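PDB 2C9K: pesticidal crystal protein Cry4Aa from Bacillus thuringiensis, which binds midgut epithelial cells of insects, here mosquito larvae, and kills them by pore formation and colloid-osmotic lysis. Local coordinates for residues Gly204-Lys209 with Thr224-Tyr228; Leu267-Ser272 with Tyr370-Ser374; Gln282-Arg288 with Ser435-Leu440. All coordinates share one frame; numbering follows the deposited sequence.

Overall arrangement
Contact 1 pairs two helices of the N-terminal bundle, while contacts 2 and 3 lie in the beta-prism domain that follows it. Centres of contacts 1 and 3 are about 17 Å apart and their nearest atoms about 5 Å, without touching; the junction of bundle and prism runs between them, made by neighbours such as Glu283 with Arg229 and Asn226 with Tyr264. Contacts 1 and 2 are about 22 Å apart by centres. Contacts 2 and 3, about 14 Å between centres, do touch, Phe269 packing on Gln282, and their segments alternate along the chain. A bound 2-methyl-2,4-pentanediol, probably from the crystallisation liquor, lies about 4 Å from the side chain of Phe436 in contact 3.

Contact 1 of 3, residues Gly204-Lys209 with Thr224-Tyr228; sequences GLNLIK and TYNTY
Leu205 lies between two tyrosines, and its CD1 touches both. That methyl sits over a face of the Tyr225 ring, 4.1 Å from the ring centroid and 22° off the normal, a CH-pi contact displaced toward the rim, while CG and CD2 of Leu205 lie against the CZ and OH end of Tyr225. The same CD1 approaches the Tyr228 ring at its edge and in its plane, 3.6 Å from CD2 of Tyr228, so that one carbon is used as a face contact by one ring and an edge contact by the other. One turn further on, Ile208 points at the opposing helix and divides its branches. With CG1 beside the backbone N and the chain extended beyond it (chi2 -179°), CD1 reaches across to CB of Tyr228 at 3.5 Å. The other branch, CG2, lies 3.7 Å from CG2 of Thr224 and comes to the edge of the Tyr225 ring. Lys209 adds an aliphatic flank, its CB 4.0 Å from CE1 of Tyr225. At the other end of the segment, Gly204 presents bare backbone to Tyr228, whose OH stands 3.7 Å from CA of Gly204.

No hydrogen bond crosses between the segments; apolar surfaces fit together instead. What sets them face to face is an antiparallel helix pair, the axes of the short segments 9.6 Å apart and inclined at 164°, with Ile208 and Tyr225 as the nearest pair of CA atoms. The helices, 183-208 and 222-240, follow one another in the bundle of the N-terminal domain, the part associated with pore formation in this family. Helix 46-58 packs against the pair, Ile57 touching Ile208, Thr224 and Tyr228. On another flank Tyr225 meets Phe279 edge-to-face, and Asn226 ND2 bonds to Tyr264 O on strand 262-267, which links this helix pair to the beta prism.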
loop_
_atom_site.group_PDB
_atom_site.type_symbol
_atom_site.label_atom_id
_atom_site.label_comp_id
_atom_site.label_asym_id
_atom_site.label_seq_id
_atom_site.Cartn_x
_atom_site.Cartn_y
_atom_site.Cartn_z
ATOM N N GLY A 204 -1.759 11.220 -13.830
ATOM C CA GLY A 204 -3.056 11.550 -13.266
ATOM C C GLY A 204 -2.893 12.499 -12.097
ATOM O O GLY A 204 -3.626 13.484 -11.968
ATOM N N LEU A 205 -1.918 12.191 -11.245
ATOM C CA LEU A 205 -1.614 13.000 -10.075
ATOM C C LEU A 205 -1.303 14.410 -10.558
ATOM O O LEU A 205 -1.740 15.391 -9.961
ATOM C CB LEU A 205 -0.403 12.413 -9.339
ATOM C CG LEU A 205 -0.484 12.253 -7.809
ATOM C CD1 LEU A 205 -1.797 11.617 -7.399
ATOM C CD2 LEU A 205 0.672 11.398 -7.339
ATOM N N ASN A 206 -0.563 14.499 -11.658
ATOM C CA ASN A 206 -0.188 15.785 -12.224
ATOM C C ASN A 206 -1.348 16.449 -12.948
ATOM O O ASN A 206 -1.416 17.672 -13.038
ATOM C CB ASN A 206 0.998 15.617 -13.164
ATOM C CG ASN A 206 1.317 16.882 -13.925
ATOM O OD1 ASN A 206 0.808 17.101 -15.026
ATOM N ND2 ASN A 206 2.154 17.734 -13.338
ATOM N N LEU A 207 -2.265 15.647 -13.470
ATOM C CA LEU A 207 -3.425 16.203 -14.147
ATOM C C LEU A 207 -4.214 16.996 -13.108
ATOM O O LEU A 207 -4.476 18.188 -13.272
ATOM C CB LEU A 207 -4.299 15.083 -14.716
ATOM C CG LEU A 207 -5.642 15.515 -15.309
ATOM C CD1 LEU A 207 -5.402 16.474 -16.464
ATOM C CD2 LEU A 207 -6.426 14.291 -15.765
ATOM N N ILE A 208 -4.580 16.328 -12.022
ATOM C CA ILE A 208 -5.339 16.976 -10.965
ATOM C C ILE A 208 -4.624 18.198 -10.409
ATOM O O ILE A 208 -5.208 19.271 -10.310
ATOM C CB ILE A 208 -5.621 15.997 -9.801
ATOM C CG1 ILE A 208 -6.455 14.816 -10.311
ATOM C CG2 ILE A 208 -6.336 16.722 -8.676
ATOM C CD1 ILE A 208 -6.802 13.801 -9.260
ATOM N N LYS A 209 -3.354 18.034 -10.059
ATOM C CA LYS A 209 -2.567 19.117 -9.479
ATOM C C LYS A 209 -2.317 20.249 -10.455
ATOM O O LYS A 209 -1.712 21.262 -10.106
ATOM C CB LYS A 209 -1.233 18.564 -8.978
ATOM C CG LYS A 209 -0.468 19.490 -8.053
ATOM C CD LYS A 209 0.792 18.799 -7.551
ATOM C CE LYS A 209 1.560 19.650 -6.560
ATOM N NZ LYS A 209 2.772 18.935 -6.063
ATOM N N THR A 224 -9.395 16.199 -4.153
ATOM C CA THR A 224 -9.506 15.400 -5.365
ATOM C C THR A 224 -8.185 14.667 -5.568
ATOM O O THR A 224 -8.148 13.506 -5.939
ATOM C CB THR A 224 -9.809 16.308 -6.573
ATOM O OG1 THR A 224 -11.098 16.914 -6.394
ATOM C CG2 THR A 224 -9.779 15.510 -7.865
ATOM N N TYR A 225 -7.102 15.378 -5.298
ATOM C CA TYR A 225 -5.764 14.846 -5.428
ATOM C C TYR A 225 -5.636 13.683 -4.456
ATOM O O TYR A 225 -5.161 12.605 -4.801
ATOM C CB TYR A 225 -4.755 15.950 -5.077
ATOM C CG TYR A 225 -3.309 15.542 -5.202
ATOM C CD1 TYR A 225 -2.588 15.787 -6.369
ATOM C CD2 TYR A 225 -2.669 14.879 -4.164
ATOM C CE1 TYR A 225 -1.266 15.380 -6.496
ATOM C CE2 TYR A 225 -1.356 14.468 -4.282
ATOM C CZ TYR A 225 -0.660 14.721 -5.446
ATOM O OH TYR A 225 0.650 14.324 -5.533
ATOM N N ASN A 226 -6.083 13.905 -3.229
ATOM C CA ASN A 226 -5.989 12.882 -2.205
ATOM C C ASN A 226 -6.867 11.655 -2.483
ATOM O O ASN A 226 -6.449 10.523 -2.237
ATOM C CB ASN A 226 -6.340 13.490 -0.847
ATOM C CG ASN A 226 -6.156 12.515 0.286
ATOM O OD1 ASN A 226 -5.030 12.144 0.626
ATOM N ND2 ASN A 226 -7.266 12.083 0.881
ATOM N N THR A 227 -8.074 11.870 -2.995
ATOM C CA THR A 227 -8.967 10.755 -3.277
ATOM C C THR A 227 -8.365 9.857 -4.353
ATOM O O THR A 227 -8.316 8.634 -4.214
ATOM C CB THR A 227 -10.355 11.251 -3.745
ATOM O OG1 THR A 227 -10.937 12.062 -2.722
ATOM C CG2 THR A 227 -11.278 10.081 -4.024
ATOM N N TYR A 228 -7.903 10.478 -5.427
ATOM C CA TYR A 228 -7.307 9.740 -6.527
ATOM C C TYR A 228 -6.130 8.879 -6.048
ATOM O O TYR A 228 -5.908 7.775 -6.556
ATOM C CB TYR A 228 -6.833 10.714 -7.594
ATOM C CG TYR A 228 -6.095 10.045 -8.712
ATOM C CD1 TYR A 228 -6.765 9.272 -9.659
ATOM C CD2 TYR A 228 -4.717 10.179 -8.826
ATOM C CE1 TYR A 228 -6.077 8.657 -10.691
ATOM C CE2 TYR A 228 -4.021 9.567 -9.854
ATOM C CZ TYR A 228 -4.701 8.812 -10.783
ATOM O OH TYR A 228 -3.985 8.236 -11.811
#

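Contact 2 of 3, residues Leu267-Ser272 with Tyr370-Ser374; sequences LNFEES and YNNIS
Asn268 and Asn371 form a buried polar bridge between two of the three antiparallel sheets of the beta-prism domain, close to one end of the prism. Asn268 follows strand 262-267, an outer strand of the three-stranded sheet, whereas Asn371 precedes strand 373-381 of a four-stranded neighbour. The two side chains arrive from opposite directions and their amides stack, the planes only 9° apart and Asn268 CG 3.6 Å from Asn371 CG. Asn371 holds its CG between its own backbone N and carbonyl carbon (chi1 58°), which brings the amide over that of Asn268.

The single hydrogen bond between the segments runs from Asn268 ND2 to Asn371 O, 2.7 Å long but bent. Its donor stands above the carbonyl plane, and the oxygen is likewise tilted from the Asn268 amide. ND2 has a second partner in Gln449 O, so this one amide nitrogen bonds both the chain leading into strand 373-381 and the residue just before strand 450-457, the central strand of the three-stranded sheet; ND2 of Asn371 reaches the same Gln449 carbonyl weakly. Alongside, an apolar contact continues the join into the prism interior, where Leu267 CD2 lies 4.0 Å from Ile373 CG1. Leu267 also touches Val359 and Phe407, which belong to the sheet of Ile373.

Beyond Asn268 the chain folds through a type I beta turn from Phe269 to Ser272, which brings Ser272 back beside Asn268. There Ser272 OG donates to Asn268 O at 2.6 Å, lying in the carbonyl plane.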
loop_
_atom_site.group_PDB
_atom_site.type_symbol
_atom_site.label_atom_id
_atom_site.label_comp_id
_atom_site.label_asym_id
_atom_site.label_seq_id
_atom_site.Cartn_x
_atom_site.Cartn_y
_atom_site.Cartn_z
ATOM N N LEU A 267 -12.334 14.652 6.417
ATOM C CA LEU A 267 -13.604 15.122 6.947
ATOM C C LEU A 267 -13.645 16.645 7.001
ATOM O O LEU A 267 -12.651 17.287 7.368
ATOM C CB LEU A 267 -13.824 14.554 8.356
ATOM C CG LEU A 267 -14.923 15.167 9.240
ATOM C CD1 LEU A 267 -16.304 14.932 8.635
ATOM C CD2 LEU A 267 -14.838 14.558 10.626
ATOM N N ASN A 268 -14.807 17.198 6.636
ATOM C CA ASN A 268 -15.084 18.637 6.628
ATOM C C ASN A 268 -14.328 19.462 5.602
ATOM O O ASN A 268 -14.092 20.652 5.803
ATOM C CB ASN A 268 -14.856 19.245 8.011
ATOM C CG ASN A 268 -15.900 18.813 9.011
ATOM O OD1 ASN A 268 -17.030 18.460 8.648
ATOM N ND2 ASN A 268 -15.538 18.852 10.284
ATOM N N PHE A 269 -13.961 18.833 4.493
ATOM C CA PHE A 269 -13.235 19.523 3.448
ATOM C C PHE A 269 -14.071 20.613 2.786
ATOM O O PHE A 269 -13.662 21.773 2.697
ATOM C CB PHE A 269 -12.797 18.541 2.370
ATOM C CG PHE A 269 -12.182 19.211 1.183
ATOM C CD1 PHE A 269 -10.891 19.725 1.253
ATOM C CD2 PHE A 269 -12.919 19.401 0.020
ATOM C CE1 PHE A 269 -10.343 20.426 0.176
ATOM C CE2 PHE A 269 -12.378 20.099 -1.058
ATOM C CZ PHE A 269 -11.089 20.613 -0.980
ATOM N N GLU A 270 -15.246 20.225 2.314
ATOM C CA GLU A 270 -16.129 21.139 1.612
ATOM C C GLU A 270 -16.712 22.278 2.437
ATOM O O GLU A 270 -16.903 23.366 1.916
ATOM C CB GLU A 270 -17.249 20.341 0.932
ATOM C CG GLU A 270 -16.729 19.229 0.015
ATOM C CD GLU A 270 -16.533 17.871 0.726
ATOM O OE1 GLU A 270 -16.045 17.841 1.889
ATOM O OE2 GLU A 270 -16.861 16.824 0.103
ATOM N N GLU A 271 -16.983 22.055 3.716
ATOM C CA GLU A 271 -17.563 23.120 4.523
ATOM C C GLU A 271 -16.569 23.943 5.321
ATOM O O GLU A 271 -16.947 24.689 6.221
ATOM C CB GLU A 271 -18.648 22.555 5.434
ATOM C CG GLU A 271 -19.888 22.148 4.655
ATOM C CD GLU A 271 -21.118 21.998 5.530
ATOM O OE1 GLU A 271 -22.224 21.847 4.962
ATOM O OE2 GLU A 271 -20.981 22.029 6.779
ATOM N N SER A 272 -15.296 23.812 4.965
ATOM C CA SER A 272 -14.219 24.557 5.609
ATOM C C SER A 272 -13.536 25.382 4.530
ATOM O O SER A 272 -13.565 25.017 3.361
ATOM C CB SER A 272 -13.221 23.601 6.250
ATOM O OG SER A 272 -13.870 22.777 7.204
ATOM N N TYR A 370 -18.198 26.067 14.436
ATOM C CA TYR A 370 -17.592 24.774 14.753
ATOM C C TYR A 370 -18.187 23.578 14.012
ATOM O O TYR A 370 -19.404 23.417 13.973
ATOM C CB TYR A 370 -17.676 24.490 16.261
ATOM C CG TYR A 370 -17.006 25.522 17.147
ATOM C CD1 TYR A 370 -17.762 26.403 17.923
ATOM C CD2 TYR A 370 -15.620 25.631 17.195
ATOM C CE1 TYR A 370 -17.152 27.368 18.721
ATOM C CE2 TYR A 370 -15.001 26.592 17.987
ATOM C CZ TYR A 370 -15.771 27.461 18.748
ATOM O OH TYR A 370 -15.154 28.432 19.513
ATOM N N ASN A 371 -17.329 22.750 13.416
ATOM C CA ASN A 371 -17.783 21.537 12.732
ATOM C C ASN A 371 -16.980 20.351 13.260
ATOM O O ASN A 371 -16.814 19.331 12.585
ATOM C CB ASN A 371 -17.657 21.645 11.199
ATOM C CG ASN A 371 -16.234 21.920 10.718
ATOM O OD1 ASN A 371 -15.998 22.015 9.517
ATOM N ND2 ASN A 371 -15.292 22.055 11.643
ATOM N N ASN A 372 -16.508 20.516 14.495
ATOM C CA ASN A 372 -15.714 19.531 15.226
ATOM C C ASN A 372 -16.383 18.175 15.430
ATOM O O ASN A 372 -17.589 18.015 15.245
ATOM C CB ASN A 372 -15.371 20.076 16.613
ATOM C CG ASN A 372 -14.537 21.321 16.561
ATOM O OD1 ASN A 372 -14.803 22.231 15.774
ATOM N ND2 ASN A 372 -13.521 21.381 17.414
ATOM N N ILE A 373 -15.571 17.205 15.839
ATOM C CA ILE A 373 -16.046 15.863 16.132
ATOM C C ILE A 373 -16.540 15.898 17.579
ATOM O O ILE A 373 -15.842 16.390 18.467
ATOM C CB ILE A 373 -14.900 14.819 16.018
ATOM C CG1 ILE A 373 -14.418 14.723 14.571
ATOM C CG2 ILE A 373 -15.379 13.461 16.496
ATOM C CD1 ILE A 373 -13.287 13.734 14.366
ATOM N N SER A 374 -17.743 15.394 17.820
ATOM C CA SER A 374 -18.280 15.388 19.172
ATOM C C SER A 374 -18.521 13.961 19.655
ATOM O O SER A 374 -18.726 13.733 20.846
ATOM C CB SER A 374 -19.587 16.187 19.240
ATOM O OG SER A 374 -20.645 15.519 18.568
#

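Contact 3 of 3, residues Gln282-Arg288 with Ser435-Leu440; sequences QEDSLTR and SFIKSL
Gln282 touches Leu440 lightly, its CG 4.4 Å from CD2 of the leucine. Ser285 packs more closely: its OG, bonded back to Tyr281 O, rests 3.6 Å from Leu440 CD2. The carbonyl oxygen of Ser285 receives a hydrogen bond from a water that also donates to Ser439 O, so helix and strand are linked through solvent. Leu286 then crosses Leu440 at about a right angle, CD2 of the former 4.0 Å from CB of the latter. Here helix 279-286 lies across outer strand 432-440 of the three-stranded sheet of the beta prism, and on its other side it faces the helical bundle: Leu286 touches Trp222, and Glu283 pairs with Arg229 in a salt bridge. Thr287 leaves the helix, yet its OG1 and backbone N grip Glu283 O from opposite faces of that carbonyl. The bent chain of Lys438 runs beside the carbonyl of Thr287, and its CD meets Arg288 CG at 3.8 Å. Arg288 spreads its guanidinium flat on the Phe436 ring, centres 4.1 Å apart and planes at 16°, a cation-pi stack. NH1 also forms a salt bridge with Glu262, and NH2 bonds to Thr294 OG1, fixing the rotation of the group.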
loop_
_atom_site.group_PDB
_atom_site.type_symbol
_atom_site.label_atom_id
_atom_site.label_comp_id
_atom_site.label_asym_id
_atom_site.label_seq_id
_atom_site.Cartn_x
_atom_site.Cartn_y
_atom_site.Cartn_z
ATOM N N GLN A 282 -1.968 22.498 2.438
ATOM C CA GLN A 282 -2.919 21.506 2.925
ATOM C C GLN A 282 -2.208 20.157 3.045
ATOM O O GLN A 282 -2.361 19.445 4.040
ATOM C CB GLN A 282 -4.095 21.387 1.954
ATOM C CG GLN A 282 -5.026 22.572 1.996
ATOM C CD GLN A 282 -5.936 22.645 0.797
ATOM O OE1 GLN A 282 -5.622 23.305 -0.193
ATOM N NE2 GLN A 282 -7.066 21.959 0.871
ATOM N N GLU A 283 -1.427 19.813 2.025
ATOM C CA GLU A 283 -0.684 18.561 2.024
ATOM C C GLU A 283 0.215 18.470 3.255
ATOM O O GLU A 283 0.216 17.468 3.966
ATOM C CB GLU A 283 0.180 18.456 0.767
ATOM C CG GLU A 283 0.973 17.170 0.677
ATOM C CD GLU A 283 0.101 15.967 0.419
ATOM O OE1 GLU A 283 -1.123 16.055 0.644
ATOM O OE2 GLU A 283 0.646 14.928 -0.004
ATOM N N ASP A 284 0.983 19.525 3.497
ATOM C CA ASP A 284 1.878 19.552 4.638
ATOM C C ASP A 284 1.151 19.343 5.950
ATOM O O ASP A 284 1.614 18.584 6.804
ATOM C CB ASP A 284 2.633 20.878 4.720
ATOM C CG ASP A 284 3.722 20.995 3.685
ATOM O OD1 ASP A 284 4.035 19.977 3.029
ATOM O OD2 ASP A 284 4.270 22.112 3.538
ATOM N N SER A 285 0.012 20.002 6.119
ATOM C CA SER A 285 -0.701 19.886 7.379
ATOM C C SER A 285 -1.748 18.801 7.519
ATOM O O SER A 285 -2.269 18.610 8.609
ATOM C CB SER A 285 -1.320 21.238 7.757
ATOM O OG SER A 285 -2.258 21.659 6.792
ATOM N N LEU A 286 -2.071 18.086 6.450
ATOM C CA LEU A 286 -3.076 17.030 6.571
ATOM C C LEU A 286 -2.529 15.611 6.421
ATOM O O LEU A 286 -3.235 14.642 6.683
ATOM C CB LEU A 286 -4.217 17.263 5.571
ATOM C CG LEU A 286 -5.210 18.374 5.948
ATOM C CD1 LEU A 286 -6.032 18.809 4.738
ATOM C CD2 LEU A 286 -6.115 17.871 7.061
ATOM N N THR A 287 -1.274 15.483 6.004
ATOM C CA THR A 287 -0.671 14.165 5.831
ATOM C C THR A 287 0.610 14.069 6.655
ATOM O O THR A 287 1.020 15.049 7.261
ATOM C CB THR A 287 -0.379 13.880 4.341
ATOM O OG1 THR A 287 0.457 14.911 3.799
ATOM C CG2 THR A 287 -1.683 13.824 3.556
ATOM N N ARG A 288 1.244 12.903 6.690
ATOM C CA ARG A 288 2.456 12.762 7.487
ATOM C C ARG A 288 3.706 12.651 6.639
ATOM O O ARG A 288 3.712 11.957 5.627
ATOM C CB ARG A 288 2.347 11.535 8.406
ATOM C CG ARG A 288 1.197 11.619 9.400
ATOM C CD ARG A 288 0.953 10.307 10.122
ATOM N NE ARG A 288 2.054 9.929 11.000
ATOM C CZ ARG A 288 2.227 8.703 11.484
ATOM N NH1 ARG A 288 1.376 7.738 11.180
ATOM N NH2 ARG A 288 3.267 8.434 12.256
ATOM N N SER A 435 -4.206 4.514 11.723
ATOM C CA SER A 435 -2.828 4.691 12.145
ATOM C C SER A 435 -2.519 6.067 12.703
ATOM O O SER A 435 -1.518 6.245 13.385
ATOM C CB SER A 435 -1.884 4.398 10.977
ATOM O OG SER A 435 -2.035 5.353 9.948
ATOM N N PHE A 436 -3.393 7.030 12.434
ATOM C CA PHE A 436 -3.167 8.407 12.874
ATOM C C PHE A 436 -4.350 9.315 12.502
ATOM O O PHE A 436 -5.108 9.015 11.576
ATOM C CB PHE A 436 -1.919 8.937 12.166
ATOM C CG PHE A 436 -1.167 9.981 12.932
ATOM C CD1 PHE A 436 -0.346 9.620 14.000
ATOM C CD2 PHE A 436 -1.221 11.317 12.544
ATOM C CE1 PHE A 436 0.415 10.571 14.666
ATOM C CE2 PHE A 436 -0.460 12.280 13.207
ATOM C CZ PHE A 436 0.362 11.904 14.270
ATOM N N ILE A 437 -4.497 10.423 13.225
ATOM C CA ILE A 437 -5.547 11.401 12.933
ATOM C C ILE A 437 -4.974 12.813 13.033
ATOM O O ILE A 437 -4.712 13.283 14.132
ATOM C CB ILE A 437 -6.728 11.306 13.906
ATOM C CG1 ILE A 437 -7.472 9.985 13.713
ATOM C CG2 ILE A 437 -7.680 12.458 13.659
ATOM C CD1 ILE A 437 -8.696 9.838 14.609
ATOM N N LYS A 438 -4.767 13.475 11.893
ATOM C CA LYS A 438 -4.235 14.838 11.874
ATOM C C LYS A 438 -5.384 15.810 11.725
ATOM O O LYS A 438 -6.504 15.410 11.419
ATOM C CB LYS A 438 -3.251 15.041 10.711
ATOM C CG LYS A 438 -1.813 14.719 11.055
ATOM C CD LYS A 438 -0.905 14.763 9.846
ATOM C CE LYS A 438 -0.697 16.180 9.331
ATOM N NZ LYS A 438 0.216 17.002 10.164
ATOM N N SER A 439 -5.105 17.092 11.915
ATOM C CA SER A 439 -6.147 18.096 11.805
ATOM C C SER A 439 -5.581 19.452 11.387
ATOM O O SER A 439 -4.503 19.845 11.839
ATOM C CB SER A 439 -6.850 18.220 13.154
ATOM O OG SER A 439 -8.185 18.655 13.006
ATOM N N LEU A 440 -6.298 20.149 10.505
ATOM C CA LEU A 440 -5.901 21.481 10.054
ATOM C C LEU A 440 -6.918 22.459 10.625
ATOM O O LEU A 440 -8.116 22.333 10.383
ATOM C CB LEU A 440 -5.894 21.574 8.523
ATOM C CG LEU A 440 -5.882 22.963 7.848
ATOM C CD1 LEU A 440 -4.810 23.853 8.449
ATOM C CD2 LEU A 440 -5.640 22.801 6.349
HETATM O O HOH W 1 -1.496 20.189 10.907
#